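Local coordinates for putative glycosyltransferase (Mannosyltransferase) involved in glycosylating the PBCV-1 major capsid protein (Paramecium bursaria Chlorella virus 1, PDB 2P6W) that probably transfers a sugar from a nucleotide-sugar donor in a manganese-dependent reaction, as the N-terminal GT-A-type domain of a larger viral enzyme thought to glycosylate the major capsid protein, at residues T25-V29 and L79-V85; H56-S60 and P151-T156; Y175-V181 and A191-C197. Residues are numbered along the deposited sequence.

In the fold
Along the chain, contacts 1 and 2 interlock, since 56-60 falls between the two segments of contact 1 and 151-156 follows both; contact 3 comes after both contacts have closed. Contacts 1 and 3 lie with centres about 11 Å apart and share the small three-stranded sheet, where 83-85 pairs antiparallel with 193-195. Both supply manganese ligands: Asp80 and Asp82 from contact 1, His195 from contact 3. Contact 2, centred about 18 Å from contact 1 and about 19 Å from contact 3, joins helices 52-57, 59-69 and 153-164, and reaches the site through the Arg59–Asp80 salt bridge. Contacts 1 and 3 thus hold the metal; contact 2 places Arg59 at the edge of this GT-A-type domain's nucleotide-sugar site.

Contact 1: T25-V29 and L79-V85; sequences TKELV and LDSDVYV. With MN (manganese (II) ion), chain B.
A helix side chain is hydrogen-bonded to the backbone of a metal-binding turn: Thr25, chi1 p, donates from OG1 to Ser81 O at 2.8 Å. The turn is type I, Asp80 to Val83, closed by Val83 N to Asp80 O at 3.0 Å. It carries the DxD motif characteristic of GT-A glycosyltransferases: Asp80 (chi1 m) and Asp82 (chi1 p) point away from the helix, and OD2 of each binds Mn at 2.1 Å. Helix 25-29 crosses strand 83-85 at 40°, axes 6.9 Å apart, with CA atoms of Thr25 and Tyr84 5.0 Å apart and those of Leu28 and Val85 5.9 Å. Val29, chi1 t, places CG2 3.9 Å from Leu79 CD1 and 4.2 Å from Val85 CG2; Leu28 CD1 lies 4.1 Å from Tyr84 CB. Ser81 OG is hydrogen-bonded to His14 ND1. Helix 20-36 thus packs against the turn and the edge strand 83-85, with strand 193-195 beside that strand and Met208 of helix 201-210 touching Thr25, Leu28 and Tyr84.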
loop_
_atom_site.group_PDB
_atom_site.type_symbol
_atom_site.label_atom_id
_atom_site.label_comp_id
_atom_site.label_asym_id
_atom_site.label_seq_id
_atom_site.Cartn_x
_atom_site.Cartn_y
_atom_site.Cartn_z
ATOM N N THR A 25 -5.005 9.640 8.453
ATOM C CA THR A 25 -3.987 8.677 8.052
ATOM C C THR A 25 -2.865 9.373 7.277
ATOM O O THR A 25 -1.695 9.090 7.517
ATOM C CB THR A 25 -4.557 7.529 7.216
ATOM O OG1 THR A 25 -5.103 8.064 6.011
ATOM C CG2 THR A 25 -5.646 6.789 7.988
ATOM N N LYS A 26 -3.222 10.276 6.360
ATOM C CA LYS A 26 -2.207 11.064 5.657
ATOM C C LYS A 26 -1.250 11.747 6.654
ATOM O O LYS A 26 -0.028 11.669 6.506
ATOM C CB LYS A 26 -2.865 12.126 4.782
ATOM C CG LYS A 26 -1.844 12.968 4.025
ATOM C CD LYS A 26 -2.438 14.280 3.563
ATOM C CE LYS A 26 -1.394 15.122 2.837
ATOM N NZ LYS A 26 -1.940 16.434 2.335
ATOM N N GLU A 27 -1.820 12.432 7.647
ATOM C CA GLU A 27 -1.010 13.119 8.664
ATOM C C GLU A 27 -0.026 12.192 9.353
ATOM O O GLU A 27 1.148 12.538 9.534
ATOM C CB GLU A 27 -1.911 13.788 9.704
ATOM C CG GLU A 27 -2.518 15.085 9.165
ATOM C CD GLU A 27 -3.657 15.619 10.013
ATOM O OE1 GLU A 27 -3.927 15.048 11.097
ATOM O OE2 GLU A 27 -4.288 16.614 9.577
ATOM N N LEU A 28 -0.502 11.009 9.742
ATOM C CA LEU A 28 0.348 10.044 10.453
ATOM C C LEU A 28 1.448 9.471 9.549
ATOM O O LEU A 28 2.594 9.308 9.968
ATOM C CB LEU A 28 -0.505 8.924 11.060
ATOM C CG LEU A 28 -1.505 9.379 12.121
ATOM C CD1 LEU A 28 -2.211 8.139 12.688
ATOM C CD2 LEU A 28 -0.776 10.140 13.214
ATOM N N VAL A 29 1.113 9.190 8.300
ATOM C CA VAL A 29 2.133 8.730 7.351
ATOM C C VAL A 29 3.172 9.820 7.071
ATOM O O VAL A 29 4.386 9.548 7.082
ATOM C CB VAL A 29 1.515 8.142 6.073
ATOM C CG1 VAL A 29 2.604 7.654 5.096
ATOM C CG2 VAL A 29 0.597 6.975 6.420
ATOM N N LEU A 79 0.644 2.693 0.362
ATOM C CA LEU A 79 -0.295 2.451 1.466
ATOM C C LEU A 79 -1.671 2.969 1.088
ATOM O O LEU A 79 -1.807 4.141 0.680
ATOM C CB LEU A 79 0.145 3.214 2.725
ATOM C CG LEU A 79 1.533 2.913 3.274
ATOM C CD1 LEU A 79 1.773 3.765 4.518
ATOM C CD2 LEU A 79 1.770 1.433 3.559
ATOM N N ASP A 80 -2.697 2.125 1.229
ATOM C CA ASP A 80 -4.090 2.588 1.060
ATOM C C ASP A 80 -4.326 3.764 2.000
ATOM O O ASP A 80 -3.697 3.851 3.061
ATOM C CB ASP A 80 -5.096 1.503 1.459
ATOM C CG ASP A 80 -5.269 0.423 0.406
ATOM O OD1 ASP A 80 -4.606 0.484 -0.652
ATOM O OD2 ASP A 80 -6.082 -0.495 0.657
ATOM N N SER A 81 -5.248 4.650 1.649
ATOM C CA SER A 81 -5.590 5.743 2.560
ATOM C C SER A 81 -6.305 5.262 3.828
ATOM O O SER A 81 -6.507 6.048 4.769
ATOM C CB SER A 81 -6.437 6.808 1.846
ATOM O OG SER A 81 -7.589 6.212 1.263
ATOM N N ASP A 82 -6.652 3.976 3.873
ATOM C CA ASP A 82 -7.242 3.390 5.074
ATOM C C ASP A 82 -6.174 2.621 5.901
ATOM O O ASP A 82 -6.498 1.829 6.785
ATOM C CB ASP A 82 -8.435 2.528 4.707
ATOM C CG ASP A 82 -8.193 1.688 3.463
ATOM O OD1 ASP A 82 -8.594 2.120 2.352
ATOM O OD2 ASP A 82 -7.602 0.602 3.583
ATOM N N VAL A 83 -4.902 2.902 5.624
ATOM C CA VAL A 83 -3.800 2.338 6.412
ATOM C C VAL A 83 -3.153 3.472 7.216
ATOM O O VAL A 83 -2.996 4.579 6.708
ATOM C CB VAL A 83 -2.734 1.665 5.494
ATOM C CG1 VAL A 83 -1.508 1.293 6.299
ATOM C CG2 VAL A 83 -3.309 0.417 4.812
ATOM N N TYR A 84 -2.785 3.221 8.471
ATOM C CA TYR A 84 -2.056 4.261 9.199
ATOM C C TYR A 84 -0.852 3.693 9.930
ATOM O O TYR A 84 -0.665 2.486 9.998
ATOM C CB TYR A 84 -2.970 5.005 10.167
ATOM C CG TYR A 84 -3.529 4.148 11.279
ATOM C CD1 TYR A 84 -2.901 4.077 12.522
ATOM C CD2 TYR A 84 -4.714 3.435 11.097
ATOM C CE1 TYR A 84 -3.421 3.297 13.539
ATOM C CE2 TYR A 84 -5.256 2.649 12.115
ATOM C CZ TYR A 84 -4.598 2.581 13.341
ATOM O OH TYR A 84 -5.129 1.815 14.353
ATOM N N VAL A 85 -0.026 4.593 10.446
ATOM C CA VAL A 85 1.133 4.197 11.209
ATOM C C VAL A 85 0.718 4.110 12.674
ATOM O O VAL A 85 0.213 5.082 13.246
ATOM C CB VAL A 85 2.280 5.208 11.017
ATOM C CG1 VAL A 85 3.420 4.891 11.953
ATOM C CG2 VAL A 85 2.779 5.195 9.552
HETATM MN MN MN B . -7.592 -0.884 2.141
#

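Contact 2: H56-S60 and P151-T156; sequences HFRRS and PYEQKT
This is a buried knob-into-hole contact between the start of helix 153-164 and the junction of helices 52-57 and 59-69, beside the GT-A-type domain's donor pocket. The knob is Glu153 (chi1 t, chi2 m), set among His56, Phe57, Arg59 and Ser60; CA atoms of Phe57 and Glu153 are 5.2 Å apart. Pro151 follows a cis peptide bond; Tyr152, the N-cap, has phi 69°. Glu153 CB makes a CH-pi contact over the Phe57 face, 4.3 Å from its centroid, while Phe57 CE2 meets Tyr152 CB at 3.6 Å. Glu153 OE1 forms a long, out-of-plane salt bridge with Arg59 NH1 at 4.0 Å; the carboxylate is also hydrogen-bonded to Thr122 and salt-bridged to Lys125. Arg59, which contacts UDP-glucose when bound (absent here), hydrogen-bonds from NE to His56 O at 2.9 Å and forms a salt bridge with Asp80. The His56 ring (chi1 t) has Pro151 O over one face, and a water bridges His56 NE2 (2.7 Å) to Gln154 OE1 (3.0 Å), which also accepts from Thr122 N.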
loop_
_atom_site.group_PDB
_atom_site.type_symbol
_atom_site.label_atom_id
_atom_site.label_comp_id
_atom_site.label_asym_id
_atom_site.label_seq_id
_atom_site.Cartn_x
_atom_site.Cartn_y
_atom_site.Cartn_z
ATOM N N HIS A 56 -9.349 1.230 -7.880
ATOM C CA HIS A 56 -8.402 0.314 -7.256
ATOM C C HIS A 56 -7.053 0.337 -7.993
ATOM O O HIS A 56 -5.986 0.342 -7.361
ATOM C CB HIS A 56 -8.963 -1.097 -7.218
ATOM C CG HIS A 56 -8.156 -2.018 -6.369
ATOM N ND1 HIS A 56 -7.015 -2.648 -6.830
ATOM C CD2 HIS A 56 -8.289 -2.375 -5.069
ATOM C CE1 HIS A 56 -6.503 -3.384 -5.860
ATOM N NE2 HIS A 56 -7.252 -3.232 -4.776
ATOM N N PHE A 57 -7.104 0.373 -9.324
ATOM C CA PHE A 57 -5.884 0.350 -10.132
ATOM C C PHE A 57 -5.074 1.630 -10.024
ATOM O O PHE A 57 -3.902 1.645 -10.389
ATOM C CB PHE A 57 -6.210 0.115 -11.600
ATOM C CG PHE A 57 -6.285 -1.339 -11.988
ATOM C CD1 PHE A 57 -5.122 -2.018 -12.377
ATOM C CD2 PHE A 57 -7.508 -2.015 -12.005
ATOM C CE1 PHE A 57 -5.173 -3.356 -12.754
ATOM C CE2 PHE A 57 -7.569 -3.371 -12.385
ATOM C CZ PHE A 57 -6.386 -4.028 -12.770
ATOM N N ARG A 58 -5.702 2.703 -9.539
ATOM C CA ARG A 58 -5.043 4.015 -9.550
ATOM C C ARG A 58 -3.674 4.043 -8.853
ATOM O O ARG A 58 -2.806 4.827 -9.248
ATOM C CB ARG A 58 -5.951 5.124 -9.004
ATOM C CG ARG A 58 -5.486 6.503 -9.459
ATOM C CD ARG A 58 -6.525 7.573 -9.243
ATOM N NE ARG A 58 -6.239 8.747 -10.078
ATOM C CZ ARG A 58 -6.053 9.981 -9.615
ATOM N NH1 ARG A 58 -6.151 10.237 -8.324
ATOM N NH2 ARG A 58 -5.798 10.967 -10.463
ATOM N N ARG A 59 -3.464 3.191 -7.847
ATOM C CA ARG A 59 -2.156 3.097 -7.180
ATOM C C ARG A 59 -0.992 2.860 -8.171
ATOM O O ARG A 59 0.124 3.341 -7.957
ATOM C CB ARG A 59 -2.182 2.001 -6.130
ATOM C CG ARG A 59 -2.389 0.628 -6.695
ATOM C CD ARG A 59 -2.778 -0.349 -5.575
ATOM N NE ARG A 59 -4.163 -0.105 -5.199
ATOM C CZ ARG A 59 -4.731 -0.551 -4.085
ATOM N NH1 ARG A 59 -4.023 -1.265 -3.222
ATOM N NH2 ARG A 59 -6.006 -0.266 -3.832
ATOM N N SER A 60 -1.259 2.123 -9.251
ATOM C CA SER A 60 -0.220 1.807 -10.237
ATOM C C SER A 60 0.027 2.963 -11.212
ATOM O O SER A 60 0.991 2.943 -11.997
ATOM C CB SER A 60 -0.565 0.519 -10.989
ATOM O OG SER A 60 -0.616 -0.572 -10.091
ATOM N N PRO A 151 -10.417 -8.946 -7.429
ATOM C CA PRO A 151 -9.907 -7.736 -6.751
ATOM C C PRO A 151 -8.939 -6.813 -7.521
ATOM O O PRO A 151 -8.122 -6.140 -6.899
ATOM C CB PRO A 151 -9.196 -8.314 -5.510
ATOM C CG PRO A 151 -8.682 -9.622 -5.972
ATOM C CD PRO A 151 -9.691 -10.158 -6.984
ATOM N N TYR A 152 -9.028 -6.779 -8.851
ATOM C CA TYR A 152 -8.430 -5.673 -9.632
ATOM C C TYR A 152 -6.897 -5.695 -9.610
ATOM O O TYR A 152 -6.314 -6.685 -10.042
ATOM C CB TYR A 152 -8.995 -4.316 -9.179
ATOM C CG TYR A 152 -10.495 -4.314 -9.066
ATOM C CD1 TYR A 152 -11.287 -4.639 -10.148
ATOM C CD2 TYR A 152 -11.120 -3.979 -7.857
ATOM C CE1 TYR A 152 -12.672 -4.626 -10.051
ATOM C CE2 TYR A 152 -12.507 -3.966 -7.750
ATOM C CZ TYR A 152 -13.270 -4.287 -8.851
ATOM O OH TYR A 152 -14.648 -4.289 -8.754
ATOM N N GLU A 153 -6.237 -4.622 -9.173
ATOM C CA GLU A 153 -4.761 -4.598 -9.175
ATOM C C GLU A 153 -4.205 -5.728 -8.322
ATOM O O GLU A 153 -3.112 -6.241 -8.568
ATOM C CB GLU A 153 -4.227 -3.235 -8.689
ATOM C CG GLU A 153 -2.733 -3.197 -8.324
ATOM C CD GLU A 153 -2.459 -3.577 -6.869
ATOM O OE1 GLU A 153 -3.425 -3.902 -6.134
ATOM O OE2 GLU A 153 -1.274 -3.534 -6.448
ATOM N N GLN A 154 -4.958 -6.119 -7.300
ATOM C CA GLN A 154 -4.494 -7.164 -6.394
ATOM C C GLN A 154 -4.395 -8.507 -7.121
ATOM O O GLN A 154 -3.432 -9.260 -6.956
ATOM C CB GLN A 154 -5.471 -7.249 -5.228
ATOM C CG GLN A 154 -5.106 -8.242 -4.168
ATOM C CD GLN A 154 -5.974 -8.052 -2.944
ATOM O OE1 GLN A 154 -5.739 -7.153 -2.140
ATOM N NE2 GLN A 154 -6.981 -8.906 -2.789
ATOM N N LYS A 155 -5.418 -8.808 -7.929
ATOM C CA LYS A 155 -5.414 -9.997 -8.762
ATOM C C LYS A 155 -4.360 -9.893 -9.870
ATOM O O LYS A 155 -3.714 -10.880 -10.231
ATOM C CB LYS A 155 -6.810 -10.208 -9.369
ATOM C CG LYS A 155 -6.831 -11.301 -10.438
ATOM C CD LYS A 155 -8.206 -11.967 -10.608
ATOM C CE LYS A 155 -9.312 -10.972 -10.919
ATOM N NZ LYS A 155 -10.599 -11.751 -11.055
ATOM N N THR A 156 -4.166 -8.681 -10.391
ATOM C CA THR A 156 -3.216 -8.496 -11.489
ATOM C C THR A 156 -1.792 -8.738 -11.001
ATOM O O THR A 156 -0.991 -9.401 -11.670
ATOM C CB THR A 156 -3.353 -7.103 -12.099
ATOM O OG1 THR A 156 -4.731 -6.912 -12.461
ATOM C CG2 THR A 156 -2.431 -6.965 -13.327
HETATM O O HOH W 1 -5.791 -4.258 -2.708
#

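Contact 3: Y175-V181 and A191-C197; sequences YTLNCIV and ALFVHMC. With MN (manganese (II) ion), chain B.
Leu177 gathers the apolar centre, its CD2 3.8 Å from Leu192 CD2 and 3.7 Å from Phe193 CD2. On the Cys179/Val194 face, Cys179 CB separately meets Ala191 CB at 3.6 Å; on the His195 face, Ile180 CG2 lies 4.0 Å from Cys197 CB. Strands 179-180 and 193-195 run parallel, pairing Cys179 with Val194 (CA atoms 4.7 Å apart) and Ile180 with His195 (4.5 Å); 83-85 flanks central strand 193-195 antiparallel in this three-stranded sheet. The ladder is Cys179 N to Phe193 O 3.0 Å, His195 N to Cys179 O 2.9 Å and Val181 N to His195 O 3.0 Å. Before it, Thr176 O accepts from Leu192 N (2.8 Å) and Phe193 N (3.0 Å). At the polar edge, His195 (chi1 t) donates from ND1 to Asn178 OD1 at 2.7 Å. NE2 of His195 binds Mn at 2.3 Å, joining DxD residues Asp80 and Asp82 as in GT-A enzymes; Cys197 belongs to the UDP site (UDP absent here). With ND1 protonated, His195 presents its NE2 lone pair to the metal.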
loop_
_atom_site.group_PDB
_atom_site.type_symbol
_atom_site.label_atom_id
_atom_site.label_comp_id
_atom_site.label_asym_id
_atom_site.label_seq_id
_atom_site.Cartn_x
_atom_site.Cartn_y
_atom_site.Cartn_z
ATOM N N TYR A 175 1.383 -9.508 9.952
ATOM C CA TYR A 175 1.050 -9.110 11.330
ATOM C C TYR A 175 1.561 -7.745 11.741
ATOM O O TYR A 175 0.923 -7.085 12.561
ATOM C CB TYR A 175 1.478 -10.168 12.354
ATOM C CG TYR A 175 1.047 -11.548 11.952
ATOM C CD1 TYR A 175 -0.282 -11.809 11.578
ATOM C CD2 TYR A 175 1.975 -12.591 11.883
ATOM C CE1 TYR A 175 -0.672 -13.093 11.177
ATOM C CE2 TYR A 175 1.594 -13.867 11.492
ATOM C CZ TYR A 175 0.267 -14.113 11.142
ATOM O OH TYR A 175 -0.117 -15.381 10.732
ATOM N N THR A 176 2.688 -7.331 11.169
ATOM C CA THR A 176 3.238 -6.015 11.485
ATOM C C THR A 176 3.103 -5.008 10.346
ATOM O O THR A 176 3.017 -3.802 10.619
ATOM C CB THR A 176 4.716 -6.074 11.884
ATOM O OG1 THR A 176 5.472 -6.650 10.816
ATOM C CG2 THR A 176 4.899 -6.903 13.169
ATOM N N LEU A 177 3.113 -5.481 9.093
ATOM C CA LEU A 177 3.159 -4.558 7.950
ATOM C C LEU A 177 1.859 -4.398 7.139
ATOM O O LEU A 177 1.755 -3.500 6.309
ATOM C CB LEU A 177 4.336 -4.872 7.023
ATOM C CG LEU A 177 5.699 -4.627 7.697
ATOM C CD1 LEU A 177 6.806 -5.298 6.924
ATOM C CD2 LEU A 177 6.017 -3.126 7.870
ATOM N N ASN A 178 0.888 -5.271 7.366
ATOM C CA ASN A 178 -0.430 -5.083 6.750
ATOM C C ASN A 178 -1.440 -5.650 7.735
ATOM O O ASN A 178 -2.128 -6.635 7.466
ATOM C CB ASN A 178 -0.505 -5.754 5.378
ATOM C CG ASN A 178 -1.744 -5.345 4.587
ATOM O OD1 ASN A 178 -2.671 -4.713 5.117
ATOM N ND2 ASN A 178 -1.762 -5.689 3.291
ATOM N N CYS A 179 -1.470 -5.029 8.915
ATOM C CA CYS A 179 -2.202 -5.598 10.032
ATOM C C CYS A 179 -3.668 -5.195 9.982
ATOM O O CYS A 179 -4.083 -4.164 10.537
ATOM C CB CYS A 179 -1.538 -5.202 11.355
ATOM S SG CYS A 179 -2.295 -6.093 12.726
ATOM N N ILE A 180 -4.448 -6.010 9.269
ATOM C CA ILE A 180 -5.884 -5.796 9.116
ATOM C C ILE A 180 -6.565 -5.809 10.486
ATOM O O ILE A 180 -6.421 -6.765 11.257
ATOM C CB ILE A 180 -6.486 -6.855 8.160
ATOM C CG1 ILE A 180 -5.930 -6.661 6.736
ATOM C CG2 ILE A 180 -8.011 -6.785 8.164
ATOM C CD1 ILE A 180 -6.287 -7.777 5.767
ATOM N N VAL A 181 -7.267 -4.719 10.811
ATOM C CA VAL A 181 -7.746 -4.526 12.177
ATOM C C VAL A 181 -8.730 -5.594 12.629
ATOM O O VAL A 181 -8.589 -6.129 13.714
ATOM C CB VAL A 181 -8.354 -3.134 12.401
ATOM C CG1 VAL A 181 -9.211 -2.737 11.253
ATOM C CG2 VAL A 181 -9.155 -3.091 13.702
ATOM N N ALA A 191 1.886 -3.607 15.697
ATOM C CA ALA A 191 2.078 -3.432 14.257
ATOM C C ALA A 191 2.816 -2.132 13.948
ATOM O O ALA A 191 2.889 -1.243 14.793
ATOM C CB ALA A 191 0.721 -3.447 13.545
ATOM N N LEU A 192 3.359 -2.028 12.738
ATOM C CA LEU A 192 3.795 -0.745 12.216
ATOM C C LEU A 192 2.644 -0.153 11.400
ATOM O O LEU A 192 2.202 0.959 11.681
ATOM C CB LEU A 192 5.028 -0.889 11.330
ATOM C CG LEU A 192 5.488 0.420 10.671
ATOM C CD1 LEU A 192 5.839 1.492 11.731
ATOM C CD2 LEU A 192 6.697 0.103 9.743
ATOM N N PHE A 193 2.182 -0.898 10.387
ATOM C CA PHE A 193 1.070 -0.444 9.525
ATOM C C PHE A 193 -0.234 -1.167 9.861
ATOM O O PHE A 193 -0.317 -2.391 9.781
ATOM C CB PHE A 193 1.420 -0.654 8.040
ATOM C CG PHE A 193 2.627 0.130 7.597
ATOM C CD1 PHE A 193 2.737 1.481 7.909
ATOM C CD2 PHE A 193 3.656 -0.482 6.880
ATOM C CE1 PHE A 193 3.852 2.231 7.509
ATOM C CE2 PHE A 193 4.755 0.248 6.478
ATOM C CZ PHE A 193 4.858 1.611 6.800
ATOM N N VAL A 194 -1.239 -0.386 10.255
ATOM C CA VAL A 194 -2.520 -0.925 10.665
ATOM C C VAL A 194 -3.525 -0.648 9.540
ATOM O O VAL A 194 -3.641 0.479 9.065
ATOM C CB VAL A 194 -2.998 -0.282 11.983
ATOM C CG1 VAL A 194 -4.372 -0.823 12.370
ATOM C CG2 VAL A 194 -1.984 -0.532 13.106
ATOM N N HIS A 195 -4.261 -1.664 9.109
ATOM C CA HIS A 195 -5.045 -1.534 7.892
ATOM C C HIS A 195 -6.548 -1.657 8.199
ATOM O O HIS A 195 -7.013 -2.705 8.613
ATOM C CB HIS A 195 -4.574 -2.583 6.880
ATOM C CG HIS A 195 -5.282 -2.540 5.561
ATOM N ND1 HIS A 195 -5.030 -3.458 4.556
ATOM C CD2 HIS A 195 -6.221 -1.690 5.069
ATOM C CE1 HIS A 195 -5.785 -3.171 3.506
ATOM N NE2 HIS A 195 -6.522 -2.110 3.793
ATOM N N MET A 196 -7.277 -0.554 8.065
ATOM C CA MET A 196 -8.727 -0.562 8.311
ATOM C C MET A 196 -9.488 -1.105 7.100
ATOM O O MET A 196 -10.307 -0.412 6.493
ATOM C CB MET A 196 -9.207 0.852 8.675
ATOM C CG MET A 196 -8.528 1.465 9.903
ATOM S SD MET A 196 -9.122 3.162 10.184
ATOM C CE MET A 196 -8.500 3.979 8.710
ATOM N N CYS A 197 -9.239 -2.367 6.781
ATOM C CA CYS A 197 -9.720 -2.964 5.545
ATOM C C CYS A 197 -11.199 -3.333 5.618
ATOM O O CYS A 197 -11.651 -3.885 6.623
ATOM C CB CYS A 197 -8.881 -4.203 5.265
ATOM S SG CYS A 197 -9.138 -4.955 3.666
HETATM MN MN MN B . -7.592 -0.884 2.141
#